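Local coordinates for alpha-catenin-like protein hmp-1 (Caenorhabditis elegans, PDB 5H5M) that is the worm alpha-catenin of the cadherin-catenin complex at adherens junctions, binds actin filaments and beta-catenin, and is required for cell migration and shape changes during body enclosure and elongation, at residues Leu288-Val293 against Arg315-Gln320; Asn67-Ala72 against Lys102-Leu107; Glu250-Gly255 against Glu354-Cys359. All coordinates share one frame; numbering follows the deposited sequence.

Contact 1. Residues Leu288-Val293 against Arg315-Gln320; sequences LRVCDV and RILKTQ
Cys291 and Lys318, the residues whose CA atoms are nearest across the two segments, meet through their first torsions. Cys291 holds SG anti to its carbonyl carbon (chi1 -67°). Lys318 places CG anti to its backbone N (chi1 180°), and the chain beyond CG stays extended. The Cys291 CA-CB bond is directed at the other helix, and the torsion carries SG in between Leu317 and Lys318. Cys291 SG lies 3.6 Å from Lys318 CB and 3.6 Å from Leu317 CD2. The same Leu317 CD2 also comes within 4.3 Å of Val290 CG1. On the outer side, the Lys318 chain runs past Cys291, with Lys318 CD 4.2 Å from Cys291 CB. Leu288 CD2 touches the chain at Lys318 CG. The ammonium and carboxylate do not meet directly: Lys318 NZ is 4.1 Å from Asp292 OD1, beyond a salt bridge. A water joins them. It accepts from Lys318 NZ at 3.1 Å and donates to Asp292 OD1 at 3.0 Å. The contact is thus apolar and sulfur-lined inside, polar and hydrated outside. The segment axes approach to 9.5 Å at 134°, well away from antiparallel. Helices 276-300 and 305-339 are consecutive in this M domain. Inward, Leu317 packs on Val362, Ala365 and Ile369 of helix 345-374, while Val290 reaches Ile369 and also Leu241 and Ser244 of helix 237-260.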
loop_
_atom_site.group_PDB
_atom_site.type_symbol
_atom_site.label_atom_id
_atom_site.label_comp_id
_atom_site.label_asym_id
_atom_site.label_seq_id
_atom_site.Cartn_x
_atom_site.Cartn_y
_atom_site.Cartn_z
ATOM N N LEU A 288 9.218 -2.102 -9.298
ATOM C CA LEU A 288 9.868 -0.827 -9.572
ATOM C C LEU A 288 9.660 0.154 -8.417
ATOM O O LEU A 288 10.534 0.976 -8.124
ATOM C CB LEU A 288 9.357 -0.235 -10.887
ATOM C CG LEU A 288 9.892 -0.932 -12.144
ATOM C CD1 LEU A 288 9.322 -0.316 -13.419
ATOM C CD2 LEU A 288 11.414 -0.898 -12.162
ATOM N N ARG A 289 8.507 0.064 -7.760
ATOM C CA ARG A 289 8.251 0.867 -6.568
ATOM C C ARG A 289 9.217 0.485 -5.446
ATOM O O ARG A 289 9.732 1.351 -4.739
ATOM C CB ARG A 289 6.801 0.701 -6.108
ATOM C CG ARG A 289 5.814 1.563 -6.873
ATOM C CD ARG A 289 5.883 3.015 -6.402
ATOM N NE ARG A 289 5.263 3.177 -5.088
ATOM C CZ ARG A 289 5.679 4.032 -4.158
ATOM N NH1 ARG A 289 6.728 4.814 -4.381
ATOM N NH2 ARG A 289 5.047 4.097 -2.996
ATOM N N VAL A 290 9.463 -0.813 -5.300
ATOM C CA VAL A 290 10.437 -1.317 -4.336
ATOM C C VAL A 290 11.824 -0.733 -4.615
ATOM O O VAL A 290 12.529 -0.317 -3.697
ATOM C CB VAL A 290 10.506 -2.863 -4.359
ATOM C CG1 VAL A 290 11.777 -3.370 -3.674
ATOM C CG2 VAL A 290 9.271 -3.457 -3.714
ATOM N N CYS A 291 12.204 -0.687 -5.888
ATOM C CA CYS A 291 13.480 -0.091 -6.281
ATOM C C CYS A 291 13.553 1.387 -5.907
ATOM O O CYS A 291 14.551 1.840 -5.344
ATOM C CB CYS A 291 13.719 -0.259 -7.785
ATOM S SG CYS A 291 13.973 -1.973 -8.316
ATOM N N ASP A 292 12.496 2.133 -6.223
ATOM C CA ASP A 292 12.443 3.566 -5.920
ATOM C C ASP A 292 12.592 3.848 -4.430
ATOM O O ASP A 292 13.378 4.704 -4.020
ATOM C CB ASP A 292 11.130 4.175 -6.411
ATOM C CG ASP A 292 11.065 4.290 -7.918
ATOM O OD1 ASP A 292 12.133 4.260 -8.564
ATOM O OD2 ASP A 292 9.943 4.417 -8.454
ATOM N N VAL A 293 11.830 3.116 -3.627
ATOM C CA VAL A 293 11.737 3.363 -2.194
ATOM C C VAL A 293 13.018 2.972 -1.458
ATOM O O VAL A 293 13.433 3.649 -0.518
ATOM C CB VAL A 293 10.525 2.610 -1.597
ATOM C CG1 VAL A 293 10.539 2.654 -0.085
ATOM C CG2 VAL A 293 9.226 3.205 -2.126
ATOM N N ARG A 315 19.782 -2.691 -7.992
ATOM C CA ARG A 315 20.152 -2.554 -9.395
ATOM C C ARG A 315 19.913 -3.848 -10.176
ATOM O O ARG A 315 19.597 -3.816 -11.365
ATOM C CB ARG A 315 21.617 -2.126 -9.515
ATOM C CG ARG A 315 22.078 -1.901 -10.943
ATOM C CD ARG A 315 23.492 -1.347 -10.999
ATOM N NE ARG A 315 23.932 -1.152 -12.377
ATOM C CZ ARG A 315 23.674 -0.065 -13.097
ATOM N NH1 ARG A 315 22.974 0.932 -12.569
ATOM N NH2 ARG A 315 24.113 0.025 -14.344
ATOM N N ILE A 316 20.063 -4.982 -9.499
ATOM C CA ILE A 316 19.829 -6.283 -10.115
ATOM C C ILE A 316 18.354 -6.464 -10.464
ATOM O O ILE A 316 18.012 -6.891 -11.569
ATOM C CB ILE A 316 20.287 -7.427 -9.191
ATOM C CG1 ILE A 316 21.809 -7.396 -9.030
ATOM C CG2 ILE A 316 19.835 -8.778 -9.735
ATOM C CD1 ILE A 316 22.357 -8.524 -8.186
ATOM N N LEU A 317 17.484 -6.136 -9.516
ATOM C CA LEU A 317 16.047 -6.177 -9.749
ATOM C C LEU A 317 15.654 -5.239 -10.885
ATOM O O LEU A 317 15.000 -5.649 -11.841
ATOM C CB LEU A 317 15.284 -5.803 -8.477
ATOM C CG LEU A 317 13.759 -5.782 -8.598
ATOM C CD1 LEU A 317 13.233 -7.158 -8.982
ATOM C CD2 LEU A 317 13.111 -5.292 -7.303
ATOM N N LYS A 318 16.078 -3.984 -10.779
ATOM C CA LYS A 318 15.656 -2.945 -11.712
ATOM C C LYS A 318 16.199 -3.109 -13.131
ATOM O O LYS A 318 15.448 -2.976 -14.095
ATOM C CB LYS A 318 16.059 -1.567 -11.180
ATOM C CG LYS A 318 15.658 -0.423 -12.098
ATOM C CD LYS A 318 15.532 0.886 -11.343
ATOM C CE LYS A 318 14.965 1.981 -12.235
ATOM N NZ LYS A 318 14.800 3.262 -11.493
ATOM N N THR A 319 17.491 -3.393 -13.265
ATOM C CA THR A 319 18.124 -3.395 -14.583
ATOM C C THR A 319 18.236 -4.783 -15.216
ATOM O O THR A 319 18.601 -4.900 -16.387
ATOM C CB THR A 319 19.541 -2.775 -14.529
ATOM O OG1 THR A 319 20.441 -3.673 -13.867
ATOM C CG2 THR A 319 19.517 -1.445 -13.792
ATOM N N GLN A 320 17.930 -5.831 -14.454
ATOM C CA GLN A 320 18.006 -7.191 -14.989
ATOM C C GLN A 320 16.711 -7.984 -14.818
ATOM O O GLN A 320 16.082 -8.371 -15.804
ATOM C CB GLN A 320 19.155 -7.969 -14.338
ATOM C CG GLN A 320 20.547 -7.461 -14.680
ATOM C CD GLN A 320 21.638 -8.278 -14.017
ATOM O OE1 GLN A 320 21.358 -9.226 -13.284
ATOM N NE2 GLN A 320 22.888 -7.913 -14.268
HETATM O O HOH W 1 11.872 2.526 -11.035
#

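Contact 2. Residues Asn67-Ala72 against Lys102-Leu107; sequences NNLRQA and KRTKDL
Leu69 and Leu107 form the apolar side of the contact. Their methyls Leu69 CD2 and Leu107 CD2 are 3.9 Å apart, and the side chains cross at about a right angle. The other branch, Leu69 CD1, rests 3.6 Å from Thr104 OG1, a hydroxyl hydrogen-bonded to Val100 O of its own helix. Leu69 and Thr104 also face helix 6-17, and Leu107 faces helix 27-49.

Aliphatic contacts continue along Arg103. The chain bends at chi2 (-63°), which sets CD 3.7 Å from Asn68 CB. Arg103 CG lies 4.0 Å from Ala72 CB, and Arg103 CB is 4.1 Å from Leu69 CA.

The polar ends come close without bonding. Asn68 ND2 and Arg103 NH1 are 3.4 Å apart, but both are donors. Asn68 ND2 has a weak hydrogen bond to Glu65, and Arg103 NH2 a salt bridge to Glu99.

An alanine in place of Arg103 would probably open a gap beside Asn68 and Ala72 and leave Glu99 without this charged mate. The segments, one in a predicted coiled coil, pair near-antiparallel (161°, axes 9.1 Å apart). Arg103 joins them through its methylenes, while its charge is met at least in part by Glu99 of its own helix, with Glu65 of helix 56-80 also alongside.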
loop_
_atom_site.group_PDB
_atom_site.type_symbol
_atom_site.label_atom_id
_atom_site.label_comp_id
_atom_site.label_asym_id
_atom_site.label_seq_id
_atom_site.Cartn_x
_atom_site.Cartn_y
_atom_site.Cartn_z
ATOM N N ASN A 67 -10.537 -7.969 19.647
ATOM C CA ASN A 67 -11.150 -8.782 20.688
ATOM C C ASN A 67 -10.136 -9.162 21.759
ATOM O O ASN A 67 -10.462 -9.210 22.942
ATOM C CB ASN A 67 -11.781 -10.040 20.086
ATOM C CG ASN A 67 -12.939 -9.722 19.161
ATOM O OD1 ASN A 67 -13.593 -8.689 19.303
ATOM N ND2 ASN A 67 -13.204 -10.614 18.211
ATOM N N ASN A 68 -8.904 -9.428 21.335
ATOM C CA ASN A 68 -7.829 -9.743 22.269
ATOM C C ASN A 68 -7.472 -8.537 23.135
ATOM O O ASN A 68 -7.206 -8.675 24.329
ATOM C CB ASN A 68 -6.589 -10.239 21.521
ATOM C CG ASN A 68 -6.839 -11.531 20.755
ATOM O OD1 ASN A 68 -7.760 -12.288 21.067
ATOM N ND2 ASN A 68 -6.011 -11.791 19.750
ATOM N N LEU A 69 -7.471 -7.356 22.523
ATOM C CA LEU A 69 -7.186 -6.120 23.239
ATOM C C LEU A 69 -8.248 -5.834 24.304
ATOM O O LEU A 69 -7.920 -5.418 25.417
ATOM C CB LEU A 69 -7.088 -4.948 22.263
ATOM C CG LEU A 69 -6.778 -3.577 22.866
ATOM C CD1 LEU A 69 -5.553 -3.642 23.770
ATOM C CD2 LEU A 69 -6.577 -2.551 21.760
ATOM N N ARG A 70 -9.515 -6.056 23.961
ATOM C CA ARG A 70 -10.605 -5.898 24.923
ATOM C C ARG A 70 -10.412 -6.818 26.119
ATOM O O ARG A 70 -10.499 -6.387 27.270
ATOM C CB ARG A 70 -11.960 -6.184 24.275
ATOM C CG ARG A 70 -12.524 -5.039 23.457
ATOM C CD ARG A 70 -13.819 -5.448 22.773
ATOM N NE ARG A 70 -14.451 -4.325 22.085
ATOM C CZ ARG A 70 -15.347 -4.458 21.113
ATOM N NH1 ARG A 70 -15.710 -5.667 20.707
ATOM N NH2 ARG A 70 -15.872 -3.383 20.540
ATOM N N GLN A 71 -10.154 -8.090 25.829
ATOM C CA GLN A 71 -9.959 -9.102 26.858
ATOM C C GLN A 71 -8.763 -8.773 27.743
ATOM O O GLN A 71 -8.847 -8.856 28.970
ATOM C CB GLN A 71 -9.776 -10.478 26.216
ATOM C CG GLN A 71 -9.540 -11.607 27.202
ATOM C CD GLN A 71 -9.126 -12.894 26.515
ATOM O OE1 GLN A 71 -9.139 -12.988 25.287
ATOM N NE2 GLN A 71 -8.749 -13.893 27.306
ATOM N N ALA A 72 -7.655 -8.395 27.114
ATOM C CA ALA A 72 -6.441 -8.046 27.842
ATOM C C ALA A 72 -6.667 -6.850 28.759
ATOM O O ALA A 72 -6.097 -6.785 29.846
ATOM C CB ALA A 72 -5.298 -7.760 26.871
ATOM N N LYS A 102 1.370 -5.899 24.283
ATOM C CA LYS A 102 1.637 -6.863 23.222
ATOM C C LYS A 102 0.484 -6.930 22.217
ATOM O O LYS A 102 0.709 -7.045 21.011
ATOM C CB LYS A 102 1.901 -8.250 23.808
ATOM C CG LYS A 102 2.660 -9.170 22.865
ATOM C CD LYS A 102 1.934 -10.489 22.668
ATOM C CE LYS A 102 1.743 -11.220 23.987
ATOM N NZ LYS A 102 1.018 -12.509 23.801
ATOM N N ARG A 103 -0.748 -6.860 22.714
ATOM C CA ARG A 103 -1.920 -6.867 21.842
ATOM C C ARG A 103 -2.004 -5.563 21.057
ATOM O O ARG A 103 -2.313 -5.565 19.866
ATOM C CB ARG A 103 -3.202 -7.081 22.649
ATOM C CG ARG A 103 -3.204 -8.352 23.474
ATOM C CD ARG A 103 -3.111 -9.589 22.596
ATOM N NE ARG A 103 -2.899 -10.794 23.392
ATOM C CZ ARG A 103 -2.930 -12.031 22.907
ATOM N NH1 ARG A 103 -3.170 -12.237 21.619
ATOM N NH2 ARG A 103 -2.723 -13.065 23.712
ATOM N N THR A 104 -1.724 -4.454 21.732
ATOM C CA THR A 104 -1.712 -3.145 21.090
ATOM C C THR A 104 -0.654 -3.078 19.987
ATOM O O THR A 104 -0.909 -2.555 18.903
ATOM C CB THR A 104 -1.451 -2.018 22.110
ATOM O OG1 THR A 104 -2.406 -2.101 23.174
ATOM C CG2 THR A 104 -1.571 -0.666 21.444
ATOM N N LYS A 105 0.528 -3.621 20.269
ATOM C CA LYS A 105 1.616 -3.643 19.296
ATOM C C LYS A 105 1.231 -4.426 18.042
ATOM O O LYS A 105 1.537 -4.012 16.920
ATOM C CB LYS A 105 2.883 -4.248 19.909
ATOM C CG LYS A 105 4.006 -4.428 18.897
ATOM C CD LYS A 105 5.243 -5.080 19.489
ATOM C CE LYS A 105 6.273 -5.334 18.397
ATOM N NZ LYS A 105 7.537 -5.920 18.913
ATOM N N ASP A 106 0.563 -5.559 18.232
ATOM C CA ASP A 106 0.139 -6.376 17.103
ATOM C C ASP A 106 -0.975 -5.696 16.316
ATOM O O ASP A 106 -0.989 -5.734 15.084
ATOM C CB ASP A 106 -0.317 -7.756 17.576
ATOM C CG ASP A 106 0.839 -8.630 18.022
ATOM O OD1 ASP A 106 0.644 -9.463 18.935
ATOM O OD2 ASP A 106 1.946 -8.482 17.459
ATOM N N LEU A 107 -1.907 -5.075 17.031
ATOM C CA LEU A 107 -3.019 -4.390 16.387
ATOM C C LEU A 107 -2.524 -3.269 15.482
ATOM O O LEU A 107 -3.005 -3.114 14.361
ATOM C CB LEU A 107 -3.991 -3.830 17.425
ATOM C CG LEU A 107 -5.170 -3.043 16.843
ATOM C CD1 LEU A 107 -6.005 -3.918 15.925
ATOM C CD2 LEU A 107 -6.030 -2.461 17.950
#

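Contact 3. Residues Glu250-Gly255 against Glu354-Cys359; sequences EDCERG and EFINAC
Cys252 is the bump that helix 237-260 offers to helix 345-374. Its SG is anti to the backbone N (chi1 179°) and lies among Phe355, Ile356 and Cys359. Cys252 SG is 3.6 Å from Cys359 SG, a van der Waals contact between sulfurs and too long for a disulfide. Cys252 SG also lies 4.2 Å from Ile356 CG1. With Phe355 it makes an oblique Cys sulfur-aromatic contact, 5.1 Å from Cys252 SG to the centroid of the Phe355 ring.

The hollow lies on the same helix as Cys252, one turn on, at Gly255. Phe355 of helix 345-374 fills it, bringing CE2 within 3.7 Å of Gly255 CA. Gly255 has no side chain, and its CA comes directly against the ring. Cys252 O meets the ring at its edge, near the plane, 3.6 Å from Phe355 CE2. Cys359 SG covers one face of the ring, off towards the rim. Leu332 and Ile259 add further packing round Phe355.

The segment axes run nearly antiparallel, at 162°, and stand 10.1 Å apart. This is a near-antiparallel helix pair, with a glycine that admits an aromatic ring, within the helical bundle of a vinculin/alpha-catenin family M domain.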
loop_
_atom_site.group_PDB
_atom_site.type_symbol
_atom_site.label_atom_id
_atom_site.label_comp_id
_atom_site.label_asym_id
_atom_site.label_seq_id
_atom_site.Cartn_x
_atom_site.Cartn_y
_atom_site.Cartn_z
ATOM N N GLU A 250 0.670 -12.820 -4.394
ATOM C CA GLU A 250 -0.745 -12.748 -4.771
ATOM C C GLU A 250 -0.930 -12.567 -6.275
ATOM O O GLU A 250 -1.761 -13.238 -6.893
ATOM C CB GLU A 250 -1.445 -11.597 -4.050
ATOM C CG GLU A 250 -1.650 -11.783 -2.563
ATOM C CD GLU A 250 -2.442 -10.637 -1.954
ATOM O OE1 GLU A 250 -2.525 -10.558 -0.709
ATOM O OE2 GLU A 250 -2.983 -9.814 -2.725
ATOM N N ASP A 251 -0.161 -11.648 -6.855
ATOM C CA ASP A 251 -0.225 -11.387 -8.291
ATOM C C ASP A 251 0.096 -12.636 -9.101
ATOM O O ASP A 251 -0.571 -12.927 -10.093
ATOM C CB ASP A 251 0.735 -10.264 -8.683
ATOM C CG ASP A 251 0.356 -8.931 -8.078
ATOM O OD1 ASP A 251 -0.827 -8.750 -7.714
ATOM O OD2 ASP A 251 1.249 -8.061 -7.977
ATOM N N CYS A 252 1.123 -13.363 -8.673
ATOM C CA CYS A 252 1.506 -14.614 -9.318
ATOM C C CYS A 252 0.372 -15.630 -9.254
ATOM O O CYS A 252 0.087 -16.320 -10.235
ATOM C CB CYS A 252 2.765 -15.191 -8.666
ATOM S SG CYS A 252 3.316 -16.764 -9.374
ATOM N N GLU A 253 -0.280 -15.713 -8.099
ATOM C CA GLU A 253 -1.386 -16.644 -7.924
ATOM C C GLU A 253 -2.561 -16.267 -8.820
ATOM O O GLU A 253 -3.257 -17.138 -9.341
ATOM C CB GLU A 253 -1.827 -16.691 -6.461
ATOM C CG GLU A 253 -0.781 -17.271 -5.525
ATOM C CD GLU A 253 -1.233 -17.286 -4.077
ATOM O OE1 GLU A 253 -2.248 -16.626 -3.760
ATOM O OE2 GLU A 253 -0.575 -17.960 -3.257
ATOM N N ARG A 254 -2.773 -14.967 -8.999
ATOM C CA ARG A 254 -3.819 -14.483 -9.893
ATOM C C ARG A 254 -3.508 -14.858 -11.340
ATOM O O ARG A 254 -4.389 -15.296 -12.079
ATOM C CB ARG A 254 -3.990 -12.968 -9.759
ATOM C CG ARG A 254 -5.199 -12.554 -8.931
ATOM C CD ARG A 254 -5.422 -11.042 -8.962
ATOM N NE ARG A 254 -4.293 -10.297 -8.406
ATOM C CZ ARG A 254 -4.147 -10.014 -7.114
ATOM N NH1 ARG A 254 -5.057 -10.418 -6.237
ATOM N NH2 ARG A 254 -3.088 -9.331 -6.694
ATOM N N GLY A 255 -2.248 -14.692 -11.731
ATOM C CA GLY A 255 -1.804 -15.061 -13.064
ATOM C C GLY A 255 -1.908 -16.553 -13.323
ATOM O O GLY A 255 -2.221 -16.977 -14.435
ATOM N N GLU A 354 6.249 -22.093 -15.985
ATOM C CA GLU A 354 7.051 -21.048 -16.618
ATOM C C GLU A 354 6.755 -19.678 -16.018
ATOM O O GLU A 354 7.654 -18.854 -15.860
ATOM C CB GLU A 354 6.813 -21.022 -18.131
ATOM C CG GLU A 354 7.430 -19.823 -18.857
ATOM C CD GLU A 354 8.944 -19.722 -18.705
ATOM O OE1 GLU A 354 9.593 -20.721 -18.328
ATOM O OE2 GLU A 354 9.489 -18.631 -18.976
ATOM N N PHE A 355 5.492 -19.442 -15.680
ATOM C CA PHE A 355 5.099 -18.186 -15.060
ATOM C C PHE A 355 5.639 -18.090 -13.635
ATOM O O PHE A 355 6.114 -17.037 -13.218
ATOM C CB PHE A 355 3.578 -18.039 -15.057
ATOM C CG PHE A 355 3.103 -16.673 -14.649
ATOM C CD1 PHE A 355 3.442 -15.557 -15.397
ATOM C CD2 PHE A 355 2.316 -16.505 -13.525
ATOM C CE1 PHE A 355 3.006 -14.297 -15.030
ATOM C CE2 PHE A 355 1.877 -15.247 -13.152
ATOM C CZ PHE A 355 2.223 -14.142 -13.908
ATOM N N ILE A 356 5.561 -19.198 -12.901
ATOM C CA ILE A 356 6.080 -19.265 -11.537
ATOM C C ILE A 356 7.583 -19.012 -11.505
ATOM O O ILE A 356 8.073 -18.238 -10.681
ATOM C CB ILE A 356 5.779 -20.633 -10.885
ATOM C CG1 ILE A 356 4.298 -20.735 -10.518
ATOM C CG2 ILE A 356 6.633 -20.846 -9.640
ATOM C CD1 ILE A 356 3.912 -22.074 -9.911
ATOM N N ASN A 357 8.311 -19.662 -12.406
ATOM C CA ASN A 357 9.755 -19.469 -12.496
ATOM C C ASN A 357 10.112 -18.043 -12.896
ATOM O O ASN A 357 11.122 -17.505 -12.450
ATOM C CB ASN A 357 10.375 -20.456 -13.488
ATOM C CG ASN A 357 10.290 -21.892 -13.008
ATOM O OD1 ASN A 357 10.224 -22.154 -11.808
ATOM N ND2 ASN A 357 10.293 -22.830 -13.948
ATOM N N ALA A 358 9.277 -17.433 -13.732
ATOM C CA ALA A 358 9.494 -16.050 -14.142
ATOM C C ALA A 358 9.242 -15.089 -12.980
ATOM O O ALA A 358 10.018 -14.164 -12.757
ATOM C CB ALA A 358 8.607 -15.698 -15.321
ATOM N N CYS A 359 8.155 -15.314 -12.246
ATOM C CA CYS A 359 7.828 -14.490 -11.087
ATOM C C CYS A 359 8.902 -14.611 -10.012
ATOM O O CYS A 359 9.167 -13.663 -9.274
ATOM C CB CYS A 359 6.467 -14.884 -10.506
ATOM S SG CYS A 359 5.052 -14.473 -11.533
#

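Overall arrangement
Contact 2 comes first along the chain, joining helices 56-80 and 92-122. Contacts 1 and 3 follow. Contact 3 joins helices 237-260 and 345-374; contact 1 joins helices 276-300 and 305-339, which lie between them in sequence. These four helices also pack on one another, consistent with one helical bundle. The centres of contacts 1 and 3 are about 18 Å apart, their nearest atoms about 8 Å. Contact 2 is remote: its centre is about 37 Å from that of contact 1 and 35 Å from that of contact 3. Contacts 1 and 2 lie on opposite sides of the chain's centre. Contact 2 therefore belongs to a separate helical region of this all-helical M domain.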